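Local coordinates for laccase (Botrytis aclada, PDB 3SQR), which oxidises hydroquinone-type phenols at the expense of dioxygen, which its copper centres reduce to water, and probably serves in lignin degradation and detoxification of lignin-derived products, at residues A[252-257]-A[344-349]; A[276-282]-A[324-330]; A[387-393]-A[448-454]. All blocks are in the same frame, centred on the assembly; numbering follows the deposited sequence.

Contacts 1 and 2 belong to one five-stranded sheet of the second cupredoxin domain: strand 344-348 of contact 1 lies beside strand 323-327 of contact 2, joined by probable hydrogen bonds such as Gly345 O to Ile326 N at 2.7 Å. Along the chain, contact 2 nests inside the loop closed by contact 1. Contact 3 lies in a sheet of the third cupredoxin domain; its centre is about 43 Å from that of contact 1. Contacts 1 and 3 are parallel strand pairs, contact 2 antiparallel. Contacts 1 and 2 are mostly buried, contact 3 only partly. A salt bridge marks contact 2; a glycan sugar touches Phe253 in contact 1, another hydrogen-bonds to backbone in contact 3.

Contact 1 of 3, residues A[252-257]-A[344-349]; sequences KFELTF and TGILRY. With NAG (2-acetamido-2-deoxy-beta-D-glucopyranose), chain C; SO4 (sulfate ion), chain M.
Two parallel strands form the edge of a five-stranded sheet in the second cupredoxin domain of this multicopper oxidase: outermost strand 254-256 runs beside 344-348, axes 4.7 Å apart and inclined by 16°. Glu254 pairs with Ile346, Leu255 with Leu347 and Thr256 with Arg348, each at 4.8 Å between CA atoms. Lys252 (chi1 and chi2 m, then extended) sends NZ to Thr344 OG1 at 2.8 Å; Asn234 also accepts from NZ. Phe253 O takes Ile346 N at 2.8 Å, while a water bridges Phe253 N and Thr344 O. The Phe253 ring, chi1 t, lies edge-on to Gly345 CA, where a CB would clash. Glu254 OE2 receives a very short bond from Thr256 OG1 (2.5 Å) on the face shared with Ile346 and Arg348. Arg348 gives NH2 to O3 of a sulfate, probably from the crystallisation liquor, at 2.8 Å and NH1 to the carbonyl of Ala355. Leu255 N binds Ile346 O and Leu255 O binds Arg348 N, both at 2.9 Å. Phe257 N donates to Arg348 O (2.8 Å), and its ring, chi1 m, turns an edge to the face of Tyr349. Over a face of the Phe257 ring sits Leu347 CD1, 3.4 Å from the centroid.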
loop_
_atom_site.group_PDB
_atom_site.type_symbol
_atom_site.label_atom_id
_atom_site.label_comp_id
_atom_site.label_asym_id
_atom_site.label_seq_id
_atom_site.Cartn_x
_atom_site.Cartn_y
_atom_site.Cartn_z
ATOM N N LYS A 252 17.434 -16.448 5.328
ATOM C CA LYS A 252 17.099 -15.757 4.119
ATOM C C LYS A 252 15.843 -16.334 3.547
ATOM O O LYS A 252 15.613 -17.579 3.540
ATOM C CB LYS A 252 18.165 -15.888 3.057
ATOM C CG LYS A 252 19.446 -15.083 3.353
ATOM C CD LYS A 252 19.175 -13.594 3.580
ATOM C CE LYS A 252 20.442 -12.739 3.639
ATOM N NZ LYS A 252 20.144 -11.258 3.962
ATOM N N PHE A 253 15.005 -15.417 3.065
ATOM C CA PHE A 253 13.926 -15.761 2.178
ATOM C C PHE A 253 14.487 -16.632 1.055
ATOM O O PHE A 253 15.557 -16.368 0.549
ATOM C CB PHE A 253 13.367 -14.528 1.508
ATOM C CG PHE A 253 12.442 -14.815 0.358
ATOM C CD1 PHE A 253 11.204 -15.412 0.595
ATOM C CD2 PHE A 253 12.804 -14.545 -0.963
ATOM C CE1 PHE A 253 10.319 -15.676 -0.427
ATOM C CE2 PHE A 253 11.920 -14.828 -2.030
ATOM C CZ PHE A 253 10.663 -15.417 -1.752
ATOM N N GLU A 254 13.759 -17.656 0.700
ATOM C CA GLU A 254 14.204 -18.524 -0.393
ATOM C C GLU A 254 13.086 -18.769 -1.335
ATOM O O GLU A 254 11.926 -18.961 -0.891
ATOM C CB GLU A 254 14.687 -19.856 0.177
ATOM C CG GLU A 254 15.386 -20.766 -0.829
ATOM C CD GLU A 254 14.472 -21.634 -1.670
ATOM O OE1 GLU A 254 13.289 -21.803 -1.296
ATOM O OE2 GLU A 254 14.949 -22.151 -2.718
ATOM N N LEU A 255 13.429 -18.843 -2.607
ATOM C CA LEU A 255 12.517 -19.025 -3.702
ATOM C C LEU A 255 13.198 -20.049 -4.642
ATOM O O LEU A 255 14.350 -19.843 -4.969
ATOM C CB LEU A 255 12.348 -17.700 -4.464
ATOM C CG LEU A 255 11.450 -17.758 -5.693
ATOM C CD1 LEU A 255 10.059 -18.441 -5.473
ATOM C CD2 LEU A 255 11.347 -16.393 -6.383
ATOM N N THR A 256 12.497 -21.113 -4.947
ATOM C CA THR A 256 13.008 -22.177 -5.838
ATOM C C THR A 256 12.455 -22.102 -7.209
ATOM O O THR A 256 11.227 -22.034 -7.392
ATOM C CB THR A 256 12.695 -23.514 -5.232
ATOM O OG1 THR A 256 13.388 -23.566 -4.006
ATOM C CG2 THR A 256 13.179 -24.658 -6.173
ATOM N N PHE A 257 13.333 -22.132 -8.213
ATOM C CA PHE A 257 12.915 -22.127 -9.570
ATOM C C PHE A 257 13.262 -23.503 -10.199
ATOM O O PHE A 257 14.304 -24.117 -9.878
ATOM C CB PHE A 257 13.624 -21.084 -10.424
ATOM C CG PHE A 257 13.075 -19.701 -10.364
ATOM C CD1 PHE A 257 11.899 -19.382 -9.659
ATOM C CD2 PHE A 257 13.754 -18.685 -10.989
ATOM C CE1 PHE A 257 11.457 -18.066 -9.646
ATOM C CE2 PHE A 257 13.297 -17.355 -10.966
ATOM C CZ PHE A 257 12.144 -17.080 -10.294
ATOM N N THR A 344 18.103 -8.872 1.255
ATOM C CA THR A 344 18.334 -9.823 0.225
ATOM C C THR A 344 17.651 -11.136 0.610
ATOM O O THR A 344 17.313 -11.375 1.787
ATOM C CB THR A 344 19.852 -10.169 0.046
ATOM O OG1 THR A 344 20.383 -10.724 1.248
ATOM C CG2 THR A 344 20.642 -8.898 -0.356
ATOM N N GLY A 345 17.510 -11.959 -0.397
ATOM C CA GLY A 345 17.061 -13.335 -0.272
ATOM C C GLY A 345 17.826 -14.180 -1.282
ATOM O O GLY A 345 18.738 -13.690 -1.927
ATOM N N ILE A 346 17.441 -15.428 -1.370
ATOM C CA ILE A 346 18.114 -16.411 -2.200
ATOM C C ILE A 346 17.156 -17.115 -3.105
ATOM O O ILE A 346 16.108 -17.673 -2.670
ATOM C CB ILE A 346 18.826 -17.503 -1.311
ATOM C CG1 ILE A 346 19.856 -16.879 -0.406
ATOM C CG2 ILE A 346 19.447 -18.533 -2.203
ATOM C CD1 ILE A 346 20.471 -17.875 0.623
ATOM N N LEU A 347 17.497 -17.090 -4.403
ATOM C CA LEU A 347 16.880 -17.852 -5.418
ATOM C C LEU A 347 17.742 -19.108 -5.663
ATOM O O LEU A 347 18.927 -18.956 -5.841
ATOM C CB LEU A 347 16.868 -17.059 -6.698
ATOM C CG LEU A 347 16.237 -17.803 -7.877
ATOM C CD1 LEU A 347 14.744 -17.933 -7.689
ATOM C CD2 LEU A 347 16.548 -17.056 -9.154
ATOM N N ARG A 348 17.124 -20.271 -5.620
ATOM C CA ARG A 348 17.811 -21.577 -5.879
ATOM C C ARG A 348 17.146 -22.275 -7.025
ATOM O O ARG A 348 15.909 -22.355 -7.109
ATOM C CB ARG A 348 17.728 -22.451 -4.659
ATOM C CG ARG A 348 18.295 -21.813 -3.412
ATOM C CD ARG A 348 18.455 -22.892 -2.373
ATOM N NE ARG A 348 18.871 -22.411 -1.093
ATOM C CZ ARG A 348 20.084 -21.953 -0.821
ATOM N NH1 ARG A 348 21.030 -21.892 -1.753
ATOM N NH2 ARG A 348 20.348 -21.550 0.398
ATOM N N TYR A 349 17.957 -22.849 -7.918
ATOM C CA TYR A 349 17.426 -23.754 -8.937
ATOM C C TYR A 349 17.490 -25.165 -8.437
ATOM O O TYR A 349 16.892 -26.074 -9.019
ATOM C CB TYR A 349 18.217 -23.607 -10.232
ATOM C CG TYR A 349 17.815 -22.470 -11.157
ATOM C CD1 TYR A 349 18.080 -21.146 -10.820
ATOM C CD2 TYR A 349 17.144 -22.713 -12.344
ATOM C CE1 TYR A 349 17.725 -20.120 -11.650
ATOM C CE2 TYR A 349 16.806 -21.668 -13.211
ATOM C CZ TYR A 349 17.084 -20.383 -12.836
ATOM O OH TYR A 349 16.794 -19.333 -13.626
HETATM C C1 NAG C . 5.458 -15.293 0.945
HETATM C C2 NAG C . 5.455 -16.467 -0.029
HETATM C C3 NAG C . 4.008 -16.800 -0.335
HETATM C C4 NAG C . 3.221 -17.125 0.926
HETATM C C5 NAG C . 3.498 -16.065 2.041
HETATM C C6 NAG C . 3.330 -16.671 3.412
HETATM C C7 NAG C . 6.854 -16.831 -1.971
HETATM C C8 NAG C . 7.306 -16.374 -3.348
HETATM N N2 NAG C . 5.983 -16.087 -1.305
HETATM O O3 NAG C . 3.896 -17.849 -1.268
HETATM O O4 NAG C . 1.813 -17.144 0.628
HETATM O O5 NAG C . 4.849 -15.689 2.129
HETATM O O6 NAG C . 3.203 -15.629 4.382
HETATM O O7 NAG C . 7.267 -17.868 -1.443
HETATM S S SO4 M . 16.890 -22.791 2.109
HETATM O O1 SO4 M . 17.281 -23.788 3.092
HETATM O O2 SO4 M . 15.747 -22.051 2.656
HETATM O O3 SO4 M . 17.972 -21.851 1.866
HETATM O O4 SO4 M . 16.518 -23.474 0.859
HETATM O O HOH W 1 15.527 -12.667 3.554
#

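Contact 2 of 3, residues A[276-282]-A[324-330]; sequences FEFAIDN and YWIRGNW
Strand 276-280 runs antiparallel to 324-327, their axes 4.7 Å apart at 166°. Ala279 and Arg327 form a hydrogen-bonded pair (Ala279 N to Arg327 O 2.9 Å, Arg327 N to Ala279 O 2.7 Å), and Ile280 faces Ile326 as a non-hydrogen-bonded pair, CA atoms 4.5 Å apart. Asp281 N adds a bond to Trp325 O (3.0 Å). At the other end Gly328 (phi/psi -70/-27) and Asn329 (45/64, left-handed) leave extended geometry: Glu277 N bonds to Gly328 O at 2.8 Å, and Asn329, chi1 m, turns ND2 onto Glu277 O at 2.8 Å. Arg327 takes chi1 m, with chi2 and chi3 t, so that NE meets Asp281 OD1 at 2.7 Å and NH2 meets OD2 at 2.9 Å, a two-pronged salt bridge with Asp281 at chi1 m; OD2 also accepts from Ser359. Glu277, extended with chi1 and chi2 t, instead reaches Thr302 and Arg365. Phe276, Phe278, Ile280 and Ile326 pack inward. Phe278, chi1 t, brings CE1 to 3.2 Å from Ile326 CG2, and Ile280 and Ile326 both adopt m,t, with Ile280 CG1 4.2 Å from Ile326 CG2. Phe276, chi1 m, shows a ring face to the edge of Trp330, chi1 t, in an offset T-shaped pair with centroids 5.6 Å apart; Trp330 NE1 bonds to the Ser335 carbonyl. Phe276, Phe278 and Ile280 press on strand 262-269, joining two sheets across the interior, the face-to-face packing of the cupredoxin beta sandwich.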
loop_
_atom_site.group_PDB
_atom_site.type_symbol
_atom_site.label_atom_id
_atom_site.label_comp_id
_atom_site.label_asym_id
_atom_site.label_seq_id
_atom_site.Cartn_x
_atom_site.Cartn_y
_atom_site.Cartn_z
ATOM N N PHE A 276 12.675 0.318 -2.203
ATOM C CA PHE A 276 13.327 -0.857 -2.769
ATOM C C PHE A 276 13.546 -0.688 -4.244
ATOM O O PHE A 276 12.850 0.026 -4.929
ATOM C CB PHE A 276 12.594 -2.191 -2.444
ATOM C CG PHE A 276 12.535 -2.501 -0.976
ATOM C CD1 PHE A 276 13.621 -3.041 -0.309
ATOM C CD2 PHE A 276 11.396 -2.202 -0.254
ATOM C CE1 PHE A 276 13.586 -3.309 1.021
ATOM C CE2 PHE A 276 11.340 -2.461 1.083
ATOM C CZ PHE A 276 12.469 -3.005 1.739
ATOM N N GLU A 277 14.548 -1.403 -4.735
ATOM C CA GLU A 277 14.833 -1.524 -6.153
ATOM C C GLU A 277 15.105 -2.994 -6.452
ATOM O O GLU A 277 16.249 -3.466 -6.615
ATOM C CB GLU A 277 15.981 -0.581 -6.581
ATOM C CG GLU A 277 16.041 -0.468 -8.095
ATOM C CD GLU A 277 17.194 0.377 -8.608
ATOM O OE1 GLU A 277 17.662 1.209 -7.801
ATOM O OE2 GLU A 277 17.584 0.159 -9.840
ATOM N N PHE A 278 14.024 -3.760 -6.486
ATOM C CA PHE A 278 14.085 -5.175 -6.471
ATOM C C PHE A 278 14.801 -5.723 -7.710
ATOM O O PHE A 278 14.539 -5.258 -8.836
ATOM C CB PHE A 278 12.636 -5.730 -6.405
ATOM C CG PHE A 278 12.555 -7.194 -6.347
ATOM C CD1 PHE A 278 12.649 -7.882 -5.159
ATOM C CD2 PHE A 278 12.384 -7.936 -7.516
ATOM C CE1 PHE A 278 12.573 -9.258 -5.134
ATOM C CE2 PHE A 278 12.260 -9.350 -7.475
ATOM C CZ PHE A 278 12.382 -9.989 -6.292
ATOM N N ALA A 279 15.599 -6.769 -7.487
ATOM C CA ALA A 279 16.367 -7.374 -8.601
ATOM C C ALA A 279 16.634 -8.804 -8.217
ATOM O O ALA A 279 16.672 -9.134 -7.023
ATOM C CB ALA A 279 17.671 -6.577 -8.837
ATOM N N ILE A 280 16.779 -9.655 -9.223
ATOM C CA ILE A 280 17.191 -11.048 -9.029
ATOM C C ILE A 280 18.412 -11.175 -9.936
ATOM O O ILE A 280 18.296 -10.991 -11.136
ATOM C CB ILE A 280 16.122 -12.046 -9.441
ATOM C CG1 ILE A 280 14.827 -11.800 -8.646
ATOM C CG2 ILE A 280 16.619 -13.503 -9.276
ATOM C CD1 ILE A 280 13.662 -12.699 -9.116
ATOM N N ASP A 281 19.559 -11.401 -9.357
ATOM C CA ASP A 281 20.782 -11.458 -10.148
ATOM C C ASP A 281 20.625 -12.402 -11.323
ATOM O O ASP A 281 20.114 -13.516 -11.208
ATOM C CB ASP A 281 21.949 -11.954 -9.307
ATOM C CG ASP A 281 22.352 -11.010 -8.230
ATOM O OD1 ASP A 281 21.797 -9.880 -8.102
ATOM O OD2 ASP A 281 23.262 -11.413 -7.472
ATOM N N ASN A 282 21.100 -11.921 -12.465
ATOM C CA ASN A 282 21.145 -12.655 -13.710
ATOM C C ASN A 282 19.777 -13.055 -14.241
ATOM O O ASN A 282 19.680 -13.891 -15.110
ATOM C CB ASN A 282 22.052 -13.869 -13.577
ATOM C CG ASN A 282 22.565 -14.348 -14.911
ATOM O OD1 ASN A 282 22.477 -15.530 -15.188
ATOM N ND2 ASN A 282 23.080 -13.419 -15.756
ATOM N N TYR A 324 21.148 -17.582 -6.671
ATOM C CA TYR A 324 21.308 -16.213 -7.090
ATOM C C TYR A 324 20.777 -15.344 -5.963
ATOM O O TYR A 324 19.796 -15.740 -5.252
ATOM C CB TYR A 324 20.517 -15.930 -8.374
ATOM C CG TYR A 324 21.034 -16.666 -9.556
ATOM C CD1 TYR A 324 20.613 -17.916 -9.827
ATOM C CD2 TYR A 324 22.003 -16.085 -10.385
ATOM C CE1 TYR A 324 21.140 -18.619 -10.953
ATOM C CE2 TYR A 324 22.540 -16.775 -11.499
ATOM C CZ TYR A 324 22.084 -18.026 -11.767
ATOM O OH TYR A 324 22.574 -18.729 -12.847
ATOM N N TRP A 325 21.450 -14.222 -5.763
ATOM C CA TRP A 325 20.949 -13.268 -4.794
ATOM C C TRP A 325 19.668 -12.616 -5.298
ATOM O O TRP A 325 19.561 -12.197 -6.475
ATOM C CB TRP A 325 21.939 -12.166 -4.528
ATOM C CG TRP A 325 23.001 -12.573 -3.638
ATOM C CD1 TRP A 325 24.313 -12.675 -3.951
ATOM C CD2 TRP A 325 22.856 -12.969 -2.261
ATOM N NE1 TRP A 325 25.024 -13.084 -2.834
ATOM C CE2 TRP A 325 24.149 -13.301 -1.791
ATOM C CE3 TRP A 325 21.760 -13.069 -1.387
ATOM C CZ2 TRP A 325 24.385 -13.759 -0.461
ATOM C CZ3 TRP A 325 21.972 -13.516 -0.080
ATOM C CH2 TRP A 325 23.294 -13.855 0.377
ATOM N N ILE A 326 18.721 -12.478 -4.374
ATOM C CA ILE A 326 17.500 -11.654 -4.611
ATOM C C ILE A 326 17.765 -10.398 -3.836
ATOM O O ILE A 326 18.027 -10.432 -2.636
ATOM C CB ILE A 326 16.165 -12.326 -4.211
ATOM C CG1 ILE A 326 15.933 -13.688 -4.947
ATOM C CG2 ILE A 326 14.962 -11.314 -4.437
ATOM C CD1 ILE A 326 14.796 -14.533 -4.301
ATOM N N ARG A 327 17.776 -9.270 -4.540
ATOM C CA ARG A 327 18.221 -8.025 -3.965
ATOM C C ARG A 327 17.053 -7.092 -3.740
ATOM O O ARG A 327 16.378 -6.733 -4.692
ATOM C CB ARG A 327 19.243 -7.361 -4.899
ATOM C CG ARG A 327 20.509 -8.230 -4.960
ATOM C CD ARG A 327 21.637 -7.558 -5.568
ATOM N NE ARG A 327 22.670 -8.549 -5.860
ATOM C CZ ARG A 327 23.738 -8.812 -5.097
ATOM N NH1 ARG A 327 23.954 -8.190 -3.938
ATOM N NH2 ARG A 327 24.602 -9.744 -5.504
ATOM N N GLY A 328 16.794 -6.733 -2.503
ATOM C CA GLY A 328 15.837 -5.644 -2.291
ATOM C C GLY A 328 16.398 -4.308 -2.738
ATOM O O GLY A 328 15.661 -3.395 -3.041
ATOM N N ASN A 329 17.730 -4.173 -2.704
ATOM C CA ASN A 329 18.382 -2.868 -2.944
ATOM C C ASN A 329 17.690 -1.769 -2.203
ATOM O O ASN A 329 17.196 -0.795 -2.784
ATOM C CB ASN A 329 18.435 -2.552 -4.419
ATOM C CG ASN A 329 19.399 -3.419 -5.168
ATOM O OD1 ASN A 329 20.578 -3.538 -4.777
ATOM N ND2 ASN A 329 18.982 -3.906 -6.300
ATOM N N TRP A 330 17.733 -1.875 -0.908
ATOM C CA TRP A 330 17.295 -0.827 -0.024
ATOM C C TRP A 330 17.873 0.507 -0.487
ATOM O O TRP A 330 19.140 0.619 -0.630
ATOM C CB TRP A 330 17.794 -1.079 1.383
ATOM C CG TRP A 330 17.449 -0.043 2.380
ATOM C CD1 TRP A 330 18.100 1.147 2.607
ATOM C CD2 TRP A 330 16.283 -0.000 3.179
ATOM N NE1 TRP A 330 17.419 1.909 3.516
ATOM C CE2 TRP A 330 16.306 1.219 3.894
ATOM C CE3 TRP A 330 15.228 -0.922 3.418
ATOM C CZ2 TRP A 330 15.311 1.574 4.779
ATOM C CZ3 TRP A 330 14.285 -0.588 4.342
ATOM C CH2 TRP A 330 14.302 0.663 4.994
#

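Contact 3 of 3, residues A[387-393]-A[448-454]; sequences YSLVDEQ and WVVYVIE. With NAG (2-acetamido-2-deoxy-beta-D-glucopyranose), chain I.
Within the third cupredoxin domain of the laccase, strands 387-393 and 448-454 are parallel neighbours in a mixed sheet, with axes 4.4 Å apart and inclined by 25°. The register runs unbroken from Tyr387 opposite Trp448 to Gln393 opposite Glu454. Every second residue of the first strand bonds through both N and O: Ser388 N to Trp448 O (3.0 Å), Val450 N to Ser388 O (2.9 Å), Val390 N to Val450 O and Val452 N to Val390 O (2.8 Å each), Glu392 N to Val452 O and Glu454 N to Glu392 O (2.9 Å each). The intervening Val449, Tyr451 and Ile453 are served instead by strand 509-515, while Gln393 N is held by Asn407 OD1. Tyr387, chi1 p, lays its ring face over Val450 CG2, 3.6 Å from the centroid. Tyr451, chi1 t, gives its OH to Glu392 OE1 (2.7 Å) on the face shared with Ile453, whose side chain lies about 7 Å from those of the type 1 copper ligands His463 and Cys526. Gln393 NE2 makes a weak bond to Glu454 OE2 (3.3 Å). Facing away from strand 448-454, Asp391 O accepts a 2.6 Å hydrogen bond from N2 of an N-acetylglucosamine.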
loop_
_atom_site.group_PDB
_atom_site.type_symbol
_atom_site.label_atom_id
_atom_site.label_comp_id
_atom_site.label_asym_id
_atom_site.label_seq_id
_atom_site.Cartn_x
_atom_site.Cartn_y
_atom_site.Cartn_z
ATOM N N TYR A 387 -11.180 18.437 -17.080
ATOM C CA TYR A 387 -10.969 18.463 -15.654
ATOM C C TYR A 387 -11.009 19.817 -14.949
ATOM O O TYR A 387 -10.867 20.904 -15.577
ATOM C CB TYR A 387 -9.633 17.737 -15.371
ATOM C CG TYR A 387 -8.414 18.453 -15.866
ATOM C CD1 TYR A 387 -7.831 19.488 -15.142
ATOM C CD2 TYR A 387 -7.830 18.092 -17.084
ATOM C CE1 TYR A 387 -6.680 20.148 -15.621
ATOM C CE2 TYR A 387 -6.707 18.722 -17.571
ATOM C CZ TYR A 387 -6.126 19.760 -16.855
ATOM O OH TYR A 387 -4.994 20.374 -17.391
ATOM N N SER A 388 -11.204 19.785 -13.638
ATOM C CA SER A 388 -10.894 20.920 -12.787
ATOM C C SER A 388 -9.572 20.597 -12.072
ATOM O O SER A 388 -9.303 19.428 -11.798
ATOM C CB SER A 388 -11.974 21.178 -11.757
ATOM O OG SER A 388 -11.895 20.250 -10.694
ATOM N N LEU A 389 -8.749 21.616 -11.871
ATOM C CA LEU A 389 -7.444 21.432 -11.262
ATOM C C LEU A 389 -7.456 21.867 -9.808
ATOM O O LEU A 389 -7.902 22.950 -9.448
ATOM C CB LEU A 389 -6.395 22.200 -12.048
ATOM C CG LEU A 389 -4.974 21.767 -11.623
ATOM C CD1 LEU A 389 -4.030 21.670 -12.800
ATOM C CD2 LEU A 389 -4.493 22.646 -10.505
ATOM N N VAL A 390 -6.970 21.018 -8.925
ATOM C CA VAL A 390 -6.861 21.384 -7.541
ATOM C C VAL A 390 -5.386 21.320 -7.219
ATOM O O VAL A 390 -4.739 20.354 -7.553
ATOM C CB VAL A 390 -7.632 20.423 -6.634
ATOM C CG1 VAL A 390 -7.233 20.589 -5.188
ATOM C CG2 VAL A 390 -9.169 20.622 -6.813
ATOM N N ASP A 391 -4.876 22.350 -6.559
ATOM C CA ASP A 391 -3.452 22.424 -6.276
ATOM C C ASP A 391 -3.283 22.472 -4.781
ATOM O O ASP A 391 -3.957 23.229 -4.063
ATOM C CB ASP A 391 -2.775 23.664 -6.930
ATOM C CG ASP A 391 -1.304 23.846 -6.446
ATOM O OD1 ASP A 391 -0.454 23.131 -6.960
ATOM O OD2 ASP A 391 -1.038 24.653 -5.528
ATOM N N GLU A 392 -2.377 21.643 -4.279
ATOM C CA GLU A 392 -2.045 21.649 -2.890
ATOM C C GLU A 392 -0.531 21.503 -2.724
ATOM O O GLU A 392 0.155 20.957 -3.574
ATOM C CB GLU A 392 -2.819 20.574 -2.145
ATOM C CG GLU A 392 -4.335 20.973 -2.034
ATOM C CD GLU A 392 -5.012 20.340 -0.918
ATOM O OE1 GLU A 392 -4.836 19.107 -0.734
ATOM O OE2 GLU A 392 -5.770 21.067 -0.243
ATOM N N GLN A 393 -0.071 22.037 -1.615
ATOM C CA GLN A 393 1.346 22.217 -1.362
ATOM C C GLN A 393 1.744 21.665 -0.039
ATOM O O GLN A 393 1.205 22.020 1.014
ATOM C CB GLN A 393 1.712 23.704 -1.450
ATOM C CG GLN A 393 1.275 24.319 -2.767
ATOM C CD GLN A 393 1.558 25.803 -2.817
ATOM O OE1 GLN A 393 1.625 26.466 -1.795
ATOM N NE2 GLN A 393 1.735 26.309 -3.984
ATOM N N TRP A 448 -13.728 15.144 -14.435
ATOM C CA TRP A 448 -12.411 14.748 -13.921
ATOM C C TRP A 448 -11.839 15.803 -13.027
ATOM O O TRP A 448 -12.177 17.014 -13.128
ATOM C CB TRP A 448 -11.449 14.486 -15.057
ATOM C CG TRP A 448 -11.791 13.344 -15.842
ATOM C CD1 TRP A 448 -12.771 13.260 -16.782
ATOM C CD2 TRP A 448 -11.134 12.063 -15.819
ATOM N NE1 TRP A 448 -12.780 12.010 -17.337
ATOM C CE2 TRP A 448 -11.817 11.238 -16.734
ATOM C CE3 TRP A 448 -10.090 11.528 -15.088
ATOM C CZ2 TRP A 448 -11.440 9.927 -16.981
ATOM C CZ3 TRP A 448 -9.719 10.224 -15.320
ATOM C CH2 TRP A 448 -10.393 9.433 -16.259
ATOM N N VAL A 449 -10.985 15.345 -12.107
ATOM C CA VAL A 449 -10.152 16.222 -11.328
ATOM C C VAL A 449 -8.691 15.894 -11.589
ATOM O O VAL A 449 -8.367 14.720 -11.709
ATOM C CB VAL A 449 -10.456 16.159 -9.819
ATOM C CG1 VAL A 449 -10.374 14.742 -9.269
ATOM C CG2 VAL A 449 -9.483 17.061 -9.076
ATOM N N VAL A 450 -7.869 16.927 -11.788
ATOM C CA VAL A 450 -6.401 16.793 -11.720
ATOM C C VAL A 450 -5.992 17.413 -10.392
ATOM O O VAL A 450 -6.313 18.571 -10.050
ATOM C CB VAL A 450 -5.650 17.424 -12.854
ATOM C CG1 VAL A 450 -4.108 17.464 -12.532
ATOM C CG2 VAL A 450 -5.895 16.691 -14.130
ATOM N N TYR A 451 -5.358 16.584 -9.574
ATOM C CA TYR A 451 -4.922 16.991 -8.276
ATOM C C TYR A 451 -3.416 17.080 -8.366
ATOM O O TYR A 451 -2.725 16.107 -8.739
ATOM C CB TYR A 451 -5.321 15.963 -7.208
ATOM C CG TYR A 451 -4.823 16.284 -5.846
ATOM C CD1 TYR A 451 -5.374 17.308 -5.097
ATOM C CD2 TYR A 451 -3.800 15.533 -5.261
ATOM C CE1 TYR A 451 -4.934 17.575 -3.834
ATOM C CE2 TYR A 451 -3.349 15.822 -4.001
ATOM C CZ TYR A 451 -3.919 16.835 -3.285
ATOM O OH TYR A 451 -3.452 17.108 -2.015
ATOM N N VAL A 452 -2.904 18.273 -8.100
ATOM C CA VAL A 452 -1.463 18.517 -8.163
ATOM C C VAL A 452 -1.001 18.696 -6.730
ATOM O O VAL A 452 -1.460 19.550 -6.032
ATOM C CB VAL A 452 -1.076 19.808 -8.992
ATOM C CG1 VAL A 452 0.455 20.017 -8.927
ATOM C CG2 VAL A 452 -1.437 19.669 -10.467
ATOM N N ILE A 453 -0.044 17.881 -6.318
ATOM C CA ILE A 453 0.498 18.028 -5.009
ATOM C C ILE A 453 1.983 18.361 -5.207
ATOM O O ILE A 453 2.698 17.708 -5.962
ATOM C CB ILE A 453 0.290 16.776 -4.128
ATOM C CG1 ILE A 453 0.843 17.051 -2.724
ATOM C CG2 ILE A 453 0.833 15.513 -4.814
ATOM C CD1 ILE A 453 0.405 16.044 -1.669
ATOM N N GLU A 454 2.366 19.452 -4.585
ATOM C CA GLU A 454 3.688 20.033 -4.705
ATOM C C GLU A 454 4.481 19.837 -3.471
ATOM O O GLU A 454 3.999 20.023 -2.346
ATOM C CB GLU A 454 3.568 21.540 -4.912
ATOM C CG GLU A 454 2.823 21.939 -6.129
ATOM C CD GLU A 454 2.871 23.449 -6.264
ATOM O OE1 GLU A 454 3.994 23.996 -6.196
ATOM O OE2 GLU A 454 1.781 24.049 -6.390
HETATM C C1 NAG I . -3.317 25.770 -1.796
HETATM C C2 NAG I . -4.579 26.035 -2.607
HETATM C C3 NAG I . -4.180 26.524 -3.990
HETATM C C4 NAG I . -3.254 27.720 -3.890
HETATM C C5 NAG I . -2.015 27.287 -3.105
HETATM C C6 NAG I . -0.986 28.426 -2.992
HETATM C C7 NAG I . -6.626 24.727 -2.120
HETATM C C8 NAG I . -7.447 23.486 -2.374
HETATM N N2 NAG I . -5.472 24.858 -2.754
HETATM O O3 NAG I . -5.371 26.872 -4.640
HETATM O O4 NAG I . -2.855 28.092 -5.191
HETATM O O5 NAG I . -2.490 26.936 -1.815
HETATM O O6 NAG I . -1.632 29.492 -2.330
HETATM O O7 NAG I . -7.056 25.564 -1.333
#